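Local coordinates for beta-hydroxyacyl-(Acyl-carrier-protein) dehydratase FabA/FabZ (Xenorhabdus doucetiae, PDB 6QSR) that probably acts as a lyase, dehydrating acyl-carrier-protein-bound hydroxyacyl intermediates in aryl polyene pigment biosynthesis as half of the ApeI:P heterocomplex, at residues Pro37-Ile45 with Cys54-Leu64; Phe121-Asn132 with Glu144-Val155. One frame throughout, in Å; residues are numbered along the deposited sequence.

Contact 1: residues Pro37-Ile45 with Cys54-Leu64; sequences PMVLLEQVI and CQVTVSRDGVL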
loop_
_atom_site.group_PDB
_atom_site.type_symbol
_atom_site.label_atom_id
_atom_site.label_comp_id
_atom_site.label_asym_id
_atom_site.label_seq_id
_atom_site.Cartn_x
_atom_site.Cartn_y
_atom_site.Cartn_z
ATOM N N PRO B 37 -8.562 -8.582 8.518
ATOM C CA PRO B 37 -8.104 -7.264 8.990
ATOM C C PRO B 37 -7.495 -6.311 7.930
ATOM O O PRO B 37 -6.971 -5.256 8.306
ATOM C CB PRO B 37 -7.043 -7.640 10.037
ATOM C CG PRO B 37 -6.467 -8.923 9.526
ATOM C CD PRO B 37 -7.596 -9.650 8.842
ATOM N N MET B 38 -7.583 -6.648 6.638
ATOM C CA MET B 38 -6.972 -5.844 5.564
ATOM C C MET B 38 -7.912 -4.848 4.864
ATOM O O MET B 38 -7.677 -4.483 3.711
ATOM C CB MET B 38 -6.299 -6.772 4.534
ATOM C CG MET B 38 -4.962 -7.300 5.006
ATOM S SD MET B 38 -3.764 -5.994 5.350
ATOM C CE MET B 38 -3.695 -5.141 3.775
ATOM N N VAL B 39 -8.959 -4.398 5.554
ATOM C CA VAL B 39 -9.746 -3.258 5.092
ATOM C C VAL B 39 -9.323 -2.104 5.971
ATOM O O VAL B 39 -9.521 -2.145 7.189
ATOM C CB VAL B 39 -11.258 -3.498 5.220
ATOM C CG1 VAL B 39 -12.041 -2.242 4.849
ATOM C CG2 VAL B 39 -11.676 -4.675 4.358
ATOM N N LEU B 40 -8.749 -1.075 5.353
ATOM C CA LEU B 40 -8.170 0.047 6.075
ATOM C C LEU B 40 -9.006 1.331 5.925
ATOM O O LEU B 40 -8.489 2.422 6.098
ATOM C CB LEU B 40 -6.716 0.268 5.619
ATOM C CG LEU B 40 -5.684 -0.648 6.289
ATOM C CD1 LEU B 40 -5.665 -2.040 5.665
ATOM C CD2 LEU B 40 -4.298 -0.026 6.239
ATOM N N LEU B 41 -10.296 1.185 5.621
ATOM C CA LEU B 41 -11.239 2.308 5.601
ATOM C C LEU B 41 -12.447 1.924 6.443
ATOM O O LEU B 41 -12.721 0.742 6.629
ATOM C CB LEU B 41 -11.677 2.643 4.169
ATOM C CG LEU B 41 -10.575 2.859 3.128
ATOM C CD1 LEU B 41 -11.167 2.902 1.724
ATOM C CD2 LEU B 41 -9.812 4.136 3.431
ATOM N N GLU B 42 -13.167 2.927 6.928
ATOM C CA GLU B 42 -14.334 2.726 7.798
ATOM C C GLU B 42 -15.667 3.204 7.219
ATOM O O GLU B 42 -16.694 2.633 7.543
ATOM C CB GLU B 42 -14.073 3.382 9.159
ATOM C CG GLU B 42 -13.028 2.618 9.962
ATOM C CD GLU B 42 -12.572 3.302 11.238
ATOM O OE1 GLU B 42 -12.637 4.546 11.338
ATOM O OE2 GLU B 42 -12.114 2.576 12.149
ATOM N N GLN B 43 -15.659 4.226 6.363
ATOM C CA GLN B 43 -16.898 4.856 5.909
ATOM C C GLN B 43 -16.796 5.322 4.449
ATOM O O GLN B 43 -15.823 5.989 4.086
ATOM C CB GLN B 43 -17.171 6.051 6.822
ATOM C CG GLN B 43 -18.514 6.733 6.645
ATOM C CD GLN B 43 -19.515 6.400 7.733
ATOM O OE1 GLN B 43 -19.643 5.246 8.155
ATOM N NE2 GLN B 43 -20.241 7.416 8.192
ATOM N N VAL B 44 -17.788 4.963 3.623
ATOM C CA VAL B 44 -17.959 5.582 2.294
ATOM C C VAL B 44 -18.760 6.867 2.516
ATOM O O VAL B 44 -19.862 6.819 3.061
ATOM C CB VAL B 44 -18.722 4.687 1.287
ATOM C CG1 VAL B 44 -18.692 5.297 -0.108
ATOM C CG2 VAL B 44 -18.124 3.297 1.222
ATOM N N ILE B 45 -18.198 8.002 2.110
ATOM C CA ILE B 45 -18.866 9.305 2.239
ATOM C C ILE B 45 -19.581 9.675 0.933
ATOM O O ILE B 45 -20.730 10.117 0.954
ATOM C CB ILE B 45 -17.863 10.412 2.633
ATOM C CG1 ILE B 45 -17.122 10.070 3.940
ATOM C CG2 ILE B 45 -18.561 11.758 2.786
ATOM C CD1 ILE B 45 -17.994 9.955 5.175
ATOM N N CYS B 54 -13.869 8.602 0.951
ATOM C CA CYS B 54 -13.970 7.655 2.054
ATOM C C CYS B 54 -13.278 8.228 3.279
ATOM O O CYS B 54 -12.450 9.145 3.182
ATOM C CB CYS B 54 -13.313 6.320 1.701
ATOM S SG CYS B 54 -14.159 5.378 0.423
ATOM N N GLN B 55 -13.596 7.648 4.426
ATOM C CA GLN B 55 -13.150 8.165 5.696
ATOM C C GLN B 55 -12.656 7.053 6.606
ATOM O O GLN B 55 -13.129 5.917 6.539
ATOM C CB GLN B 55 -14.297 8.936 6.359
ATOM C CG GLN B 55 -13.854 9.921 7.417
ATOM C CD GLN B 55 -14.976 10.849 7.854
ATOM O OE1 GLN B 55 -15.895 10.429 8.546
ATOM N NE2 GLN B 55 -14.891 12.121 7.468
ATOM N N VAL B 56 -11.685 7.392 7.449
ATOM C CA VAL B 56 -11.162 6.460 8.436
ATOM C C VAL B 56 -10.514 7.229 9.574
ATOM O O VAL B 56 -9.948 8.299 9.349
ATOM C CB VAL B 56 -10.162 5.472 7.794
ATOM C CG1 VAL B 56 -8.889 6.173 7.324
ATOM C CG2 VAL B 56 -9.842 4.335 8.757
ATOM N N THR B 57 -10.593 6.681 10.785
ATOM C CA THR B 57 -10.081 7.361 11.979
ATOM C C THR B 57 -8.887 6.578 12.539
ATOM O O THR B 57 -8.916 5.353 12.611
ATOM C CB THR B 57 -11.210 7.564 13.022
ATOM O OG1 THR B 57 -12.253 8.347 12.431
ATOM C CG2 THR B 57 -10.711 8.286 14.279
ATOM N N VAL B 58 -7.826 7.296 12.902
ATOM C CA VAL B 58 -6.632 6.677 13.469
ATOM C C VAL B 58 -6.914 6.393 14.948
ATOM O O VAL B 58 -6.799 7.277 15.802
ATOM C CB VAL B 58 -5.369 7.556 13.292
ATOM C CG1 VAL B 58 -4.141 6.829 13.833
ATOM C CG2 VAL B 58 -5.148 7.915 11.822
ATOM N N SER B 59 -7.301 5.157 15.240
ATOM C CA SER B 59 -7.733 4.763 16.585
ATOM C C SER B 59 -7.142 3.417 16.988
ATOM O O SER B 59 -6.768 2.622 16.132
ATOM C CB SER B 59 -9.261 4.662 16.626
ATOM O OG SER B 59 -9.717 3.565 15.841
ATOM N N ARG B 60 -7.096 3.167 18.295
ATOM C CA ARG B 60 -6.650 1.875 18.831
ATOM C C ARG B 60 -7.722 0.781 18.725
ATOM O O ARG B 60 -7.402 -0.407 18.819
ATOM C CB ARG B 60 -6.231 2.012 20.295
ATOM C CG ARG B 60 -5.136 3.036 20.552
ATOM C CD ARG B 60 -4.736 3.070 22.020
ATOM N NE ARG B 60 -4.032 1.850 22.431
ATOM C CZ ARG B 60 -4.582 0.766 22.992
ATOM N NH1 ARG B 60 -5.892 0.681 23.243
ATOM N NH2 ARG B 60 -3.801 -0.267 23.304
ATOM N N ASP B 61 -8.982 1.171 18.548
ATOM C CA ASP B 61 -10.096 0.216 18.456
ATOM C C ASP B 61 -10.569 -0.070 17.025
ATOM O O ASP B 61 -11.378 -0.978 16.820
ATOM C CB ASP B 61 -11.286 0.684 19.308
ATOM C CG ASP B 61 -11.916 1.972 18.794
ATOM O OD1 ASP B 61 -13.118 1.959 18.444
ATOM O OD2 ASP B 61 -11.208 2.998 18.743
ATOM N N GLY B 62 -10.066 0.679 16.044
ATOM C CA GLY B 62 -10.569 0.582 14.673
ATOM C C GLY B 62 -9.702 -0.253 13.757
ATOM O O GLY B 62 -8.746 -0.896 14.194
ATOM N N VAL B 63 -10.033 -0.186 12.470
ATOM C CA VAL B 63 -9.383 -0.981 11.425
ATOM C C VAL B 63 -7.872 -0.702 11.234
ATOM O O VAL B 63 -7.137 -1.550 10.732
ATOM C CB VAL B 63 -10.110 -0.835 10.062
ATOM C CG1 VAL B 63 -11.592 -1.201 10.183
ATOM C CG2 VAL B 63 -9.932 0.557 9.464
ATOM N N LEU B 64 -7.418 0.488 11.619
ATOM C CA LEU B 64 -6.008 0.840 11.521
ATOM C C LEU B 64 -5.157 0.381 12.717
ATOM O O LEU B 64 -3.934 0.463 12.647
ATOM C CB LEU B 64 -5.858 2.357 11.342
ATOM C CG LEU B 64 -6.612 2.953 10.160
ATOM C CD1 LEU B 64 -6.464 4.461 10.186
ATOM C CD2 LEU B 64 -6.122 2.407 8.835
HETATM O O HOH W 1 -7.733 -4.101 10.548
HETATM O O HOH W 2 -13.932 7.031 10.491
#
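With CG set opposite its carbonyl carbon (chi1 -71°) and the chain straight beyond it (chi2 172°), Glu42 sends its carboxylate across Val56, nearly at right angles, to Thr57 and the loop at Gly62-Val63. It does so from a classic beta bulge in the hairpin of strands 43-48 and 51-57, part of the hotdog-family sheet. Glu42 N and Gln43 N both give their hydrogens to Gln55 O, each at 3.0 Å, and Gln55 N returns a bond to Gln43 O at 2.8 Å. OE1 of Glu42 takes Thr57 N at 3.0 Å, met from above the carboxylate plane rather than within it. The other oxygen, OE2, receives a weak hydrogen bond from Val63 N, while the CG of Glu42 rests on CG2 of Val63. On the buried side, CD1 of Leu41 packs on CB of Cys54 at 4.0 Å, and helix 79-97 lies against both Val56 and Cys54. Leu64 brings CD2 up to CB of Leu40, 3.9 Å away; Leu40 O, buried here, has no polar partner in the model. Toward the outer surface Ile45 lies across Gln55, whose NE2 is hydrogen-bonded to OD1 of Asp128. Two waters complete the join: one donates to both Pro37 O and Val63 O, and the other links Glu42 OE1 to Thr57 OG1, at 2.9 Å from each.

Contact 2: residues Phe121-Asn132 with Glu144-Val155; sequences FTQGSVLDIQMN and EGEISCYGTVLV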
loop_
_atom_site.group_PDB
_atom_site.type_symbol
_atom_site.label_atom_id
_atom_site.label_comp_id
_atom_site.label_asym_id
_atom_site.label_seq_id
_atom_site.Cartn_x
_atom_site.Cartn_y
_atom_site.Cartn_z
ATOM N N PHE B 121 0.434 9.702 10.883
ATOM C CA PHE B 121 -0.869 10.285 11.218
ATOM C C PHE B 121 -1.158 10.034 12.687
ATOM O O PHE B 121 -1.193 8.883 13.136
ATOM C CB PHE B 121 -1.976 9.676 10.357
ATOM C CG PHE B 121 -1.745 9.822 8.876
ATOM C CD1 PHE B 121 -1.258 8.758 8.126
ATOM C CD2 PHE B 121 -2.020 11.025 8.227
ATOM C CE1 PHE B 121 -1.048 8.893 6.753
ATOM C CE2 PHE B 121 -1.818 11.165 6.854
ATOM C CZ PHE B 121 -1.315 10.097 6.125
ATOM N N THR B 122 -1.395 11.111 13.433
ATOM C CA THR B 122 -1.524 11.013 14.876
ATOM C C THR B 122 -2.830 10.327 15.273
ATOM O O THR B 122 -3.857 10.457 14.599
ATOM C CB THR B 122 -1.392 12.391 15.561
ATOM O OG1 THR B 122 -2.333 13.297 14.996
ATOM C CG2 THR B 122 0.004 12.959 15.366
ATOM N N GLN B 123 -2.746 9.564 16.359
ATOM C CA GLN B 123 -3.887 8.956 17.038
ATOM C C GLN B 123 -5.007 9.977 17.234
ATOM O O GLN B 123 -4.747 11.094 17.680
ATOM C CB GLN B 123 -3.434 8.449 18.417
ATOM C CG GLN B 123 -4.414 7.519 19.105
ATOM C CD GLN B 123 -3.963 6.079 19.027
ATOM O OE1 GLN B 123 -3.093 5.644 19.795
ATOM N NE2 GLN B 123 -4.533 5.331 18.084
ATOM N N GLY B 124 -6.235 9.594 16.884
ATOM C CA GLY B 124 -7.397 10.493 16.935
ATOM C C GLY B 124 -7.722 11.273 15.660
ATOM O O GLY B 124 -8.781 11.895 15.578
ATOM N N SER B 125 -6.822 11.263 14.677
ATOM C CA SER B 125 -7.063 11.945 13.405
ATOM C C SER B 125 -8.173 11.276 12.599
ATOM O O SER B 125 -8.154 10.063 12.406
ATOM C CB SER B 125 -5.797 11.974 12.551
ATOM O OG SER B 125 -4.745 12.639 13.215
ATOM N N VAL B 126 -9.127 12.082 12.144
ATOM C CA VAL B 126 -10.157 11.658 11.201
ATOM C C VAL B 126 -9.646 11.983 9.804
ATOM O O VAL B 126 -9.455 13.148 9.467
ATOM C CB VAL B 126 -11.503 12.347 11.499
ATOM C CG1 VAL B 126 -12.580 11.905 10.513
ATOM C CG2 VAL B 126 -11.922 12.020 12.922
ATOM N N LEU B 127 -9.374 10.941 9.016
ATOM C CA LEU B 127 -8.759 11.095 7.697
ATOM C C LEU B 127 -9.787 11.006 6.568
ATOM O O LEU B 127 -10.563 10.056 6.504
ATOM C CB LEU B 127 -7.663 10.031 7.507
ATOM C CG LEU B 127 -6.489 10.138 8.492
ATOM C CD1 LEU B 127 -5.438 9.108 8.137
ATOM C CD2 LEU B 127 -5.876 11.537 8.505
ATOM N N ASP B 128 -9.783 12.002 5.688
ATOM C CA ASP B 128 -10.632 12.005 4.485
ATOM C C ASP B 128 -9.787 11.627 3.286
ATOM O O ASP B 128 -8.833 12.332 2.950
ATOM C CB ASP B 128 -11.274 13.376 4.262
ATOM C CG ASP B 128 -12.350 13.681 5.283
ATOM O OD1 ASP B 128 -13.296 12.873 5.411
ATOM O OD2 ASP B 128 -12.243 14.724 5.964
ATOM N N ILE B 129 -10.132 10.506 2.651
ATOM C CA ILE B 129 -9.416 10.035 1.472
ATOM C C ILE B 129 -10.279 10.328 0.236
ATOM O O ILE B 129 -11.367 9.773 0.083
ATOM C CB ILE B 129 -9.055 8.540 1.595
ATOM C CG1 ILE B 129 -8.176 8.301 2.840
ATOM C CG2 ILE B 129 -8.297 8.067 0.364
ATOM C CD1 ILE B 129 -8.943 7.972 4.096
ATOM N N GLN B 130 -9.796 11.225 -0.622
ATOM C CA GLN B 130 -10.561 11.707 -1.786
ATOM C C GLN B 130 -9.762 11.452 -3.060
ATOM O O GLN B 130 -8.682 12.028 -3.235
ATOM C CB GLN B 130 -10.888 13.195 -1.627
ATOM C CG GLN B 130 -11.990 13.459 -0.608
ATOM C CD GLN B 130 -12.333 14.933 -0.454
ATOM O OE1 GLN B 130 -13.113 15.491 -1.236
ATOM N NE2 GLN B 130 -11.771 15.567 0.571
ATOM N N MET B 131 -10.279 10.573 -3.923
ATOM C CA MET B 131 -9.615 10.196 -5.185
ATOM C C MET B 131 -10.418 10.693 -6.401
ATOM O O MET B 131 -11.649 10.594 -6.418
ATOM C CB MET B 131 -9.424 8.676 -5.276
ATOM C CG MET B 131 -8.759 8.013 -4.065
ATOM S SD MET B 131 -7.130 8.707 -3.724
ATOM C CE MET B 131 -6.150 8.017 -5.061
ATOM N N ASN B 132 -9.700 11.216 -7.399
ATOM C CA ASN B 132 -10.271 11.732 -8.654
ATOM C C ASN B 132 -9.814 10.867 -9.826
ATOM O O ASN B 132 -8.614 10.635 -10.001
ATOM C CB ASN B 132 -9.791 13.162 -8.917
ATOM C CG ASN B 132 -10.265 14.141 -7.878
ATOM O OD1 ASN B 132 -11.382 14.046 -7.382
ATOM N ND2 ASN B 132 -9.424 15.115 -7.564
ATOM N N GLU B 144 -5.726 10.389 -9.321
ATOM C CA GLU B 144 -5.013 11.356 -8.476
ATOM C C GLU B 144 -5.742 11.399 -7.135
ATOM O O GLU B 144 -6.960 11.183 -7.086
ATOM C CB GLU B 144 -5.003 12.733 -9.131
ATOM C CG GLU B 144 -4.033 13.717 -8.492
ATOM C CD GLU B 144 -3.762 14.927 -9.370
ATOM O OE1 GLU B 144 -2.639 15.471 -9.285
ATOM O OE2 GLU B 144 -4.658 15.330 -10.148
ATOM N N GLY B 145 -5.006 11.675 -6.059
ATOM C CA GLY B 145 -5.542 11.534 -4.705
ATOM C C GLY B 145 -5.100 12.557 -3.684
ATOM O O GLY B 145 -4.047 13.169 -3.816
ATOM N N GLU B 146 -5.917 12.713 -2.649
ATOM C CA GLU B 146 -5.614 13.595 -1.538
ATOM C C GLU B 146 -6.121 12.981 -0.227
ATOM O O GLU B 146 -7.261 12.500 -0.167
ATOM C CB GLU B 146 -6.262 14.948 -1.810
ATOM C CG GLU B 146 -6.205 15.973 -0.695
ATOM C CD GLU B 146 -7.125 17.139 -0.992
ATOM O OE1 GLU B 146 -8.169 17.259 -0.312
ATOM O OE2 GLU B 146 -6.820 17.909 -1.932
ATOM N N ILE B 147 -5.257 12.965 0.794
ATOM C CA ILE B 147 -5.669 12.709 2.175
ATOM C C ILE B 147 -5.642 14.038 2.924
ATOM O O ILE B 147 -4.629 14.742 2.923
ATOM C CB ILE B 147 -4.791 11.659 2.887
ATOM C CG1 ILE B 147 -4.761 10.367 2.064
ATOM C CG2 ILE B 147 -5.318 11.365 4.296
ATOM C CD1 ILE B 147 -4.061 9.208 2.725
ATOM N N SER B 148 -6.766 14.360 3.559
ATOM C CA SER B 148 -6.915 15.568 4.355
ATOM C C SER B 148 -7.494 15.252 5.735
ATOM O O SER B 148 -8.075 14.178 5.960
ATOM C CB SER B 148 -7.794 16.576 3.612
ATOM O OG SER B 148 -9.121 16.098 3.464
ATOM N N CYS B 149 -7.300 16.188 6.661
ATOM C CA CYS B 149 -7.843 16.095 8.008
ATOM C C CYS B 149 -8.438 17.450 8.344
ATOM O O CYS B 149 -7.700 18.437 8.429
ATOM C CB CYS B 149 -6.757 15.723 9.025
ATOM S SG CYS B 149 -7.391 15.649 10.718
ATOM N N TYR B 150 -9.761 17.486 8.512
ATOM C CA TYR B 150 -10.528 18.748 8.666
ATOM C C TYR B 150 -10.130 19.843 7.656
ATOM O O TYR B 150 -9.890 21.007 8.012
ATOM C CB TYR B 150 -10.460 19.227 10.125
ATOM C CG TYR B 150 -11.415 18.483 11.031
ATOM C CD1 TYR B 150 -12.732 18.916 11.177
ATOM C CD2 TYR B 150 -11.014 17.342 11.731
ATOM C CE1 TYR B 150 -13.625 18.242 11.997
ATOM C CE2 TYR B 150 -11.902 16.657 12.555
ATOM C CZ TYR B 150 -13.207 17.114 12.684
ATOM O OH TYR B 150 -14.103 16.457 13.496
ATOM N N GLY B 151 -10.051 19.447 6.387
ATOM C CA GLY B 151 -9.721 20.364 5.296
ATOM C C GLY B 151 -8.243 20.636 5.051
ATOM O O GLY B 151 -7.895 21.187 4.010
ATOM N N THR B 152 -7.373 20.276 5.995
ATOM C CA THR B 152 -5.931 20.436 5.809
ATOM C C THR B 152 -5.402 19.261 5.015
ATOM O O THR B 152 -5.536 18.106 5.444
ATOM C CB THR B 152 -5.191 20.511 7.158
ATOM O OG1 THR B 152 -5.720 21.605 7.911
ATOM C CG2 THR B 152 -3.697 20.733 6.960
ATOM N N VAL B 153 -4.800 19.560 3.866
ATOM C CA VAL B 153 -4.244 18.527 2.987
ATOM C C VAL B 153 -2.938 18.000 3.594
ATOM O O VAL B 153 -2.010 18.769 3.828
ATOM C CB VAL B 153 -3.977 19.080 1.566
ATOM C CG1 VAL B 153 -3.266 18.047 0.712
ATOM C CG2 VAL B 153 -5.285 19.521 0.909
ATOM N N LEU B 154 -2.883 16.689 3.830
ATOM C CA LEU B 154 -1.715 16.015 4.397
ATOM C C LEU B 154 -0.935 15.151 3.406
ATOM O O LEU B 154 0.253 14.930 3.613
ATOM C CB LEU B 154 -2.147 15.134 5.566
ATOM C CG LEU B 154 -2.787 15.840 6.759
ATOM C CD1 LEU B 154 -3.200 14.795 7.783
ATOM C CD2 LEU B 154 -1.852 16.859 7.386
ATOM N N VAL B 155 -1.607 14.630 2.374
ATOM C CA VAL B 155 -0.973 13.792 1.355
ATOM C C VAL B 155 -1.573 14.117 -0.008
ATOM O O VAL B 155 -2.782 14.316 -0.117
ATOM C CB VAL B 155 -1.188 12.279 1.633
ATOM C CG1 VAL B 155 -0.368 11.433 0.667
ATOM C CG2 VAL B 155 -0.835 11.931 3.068
HETATM O O HOH W 3 -11.344 15.057 8.697
HETATM O O HOH W 4 -10.708 16.909 5.497
HETATM O O HOH W 5 -9.165 14.595 1.170
#
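Phe121 turns its ring edge to Leu154 and Val155: CZ lies 3.6 Å from CG2 of Val155, and CD2 lies 4.0 Å from CD1 of Leu154. CD1 of Leu127 sits over one ring face, offset toward the rim. Farther along this buried side, Ile129 and Ile147 run side by side with their CG1 atoms in contact, and helix 79-97 packs on both. Met131, bent at chi2 (-58°) and chi3 (-73°), folds its sulfur back over the strand pair, bringing SD to 3.4 Å from CA of Gly145. Asp128, Gln130 and Asn132 exchange paired backbone bonds with Ser148, Glu146 and Glu144; Asp128 N to Ser148 O is 2.8 Å and nearly straight. The opposite face is polar. There OG of Ser148 meets two waters at 2.7 Å each: one also donates to Asp128 OD2, and the other accepts from Gln130 NE2. OD1 of Asp128 is held by Gln55 and His53. From Cys149 to Thr152 a type I' turn reverses the chain, and Leu154 N and Val155 N both hydrogen-bond to Ile147 O in a classic beta bulge. Antiparallel strands curled with one face against a long helix are the signature of the hotdog fold.

How the contacts relate
Contacts 1 and 2 are neighbours in one curled antiparallel sheet, their centres about 12 Å apart, joined where strand 51-57 runs beside strand 126-133. Val58 O lies 2.6 Å from Gly124 N, a probable backbone hydrogen bond at the end of that seam. On the polar face Gln55 NE2 and Asp128 OD1, 2.7 Å apart, form a probable hydrogen bond that spans the two contacts, while on the other face Val56 of contact 1 packs on Ile129 of contact 2 beside helix 79-97. Contact 1 reaches toward the bound sodium ion, about 5 Å from the side chain of Val39, and its Pro37 and Met38 pack on Arg30 of the partner chain. Contact 2 touches no other chain of the assembly.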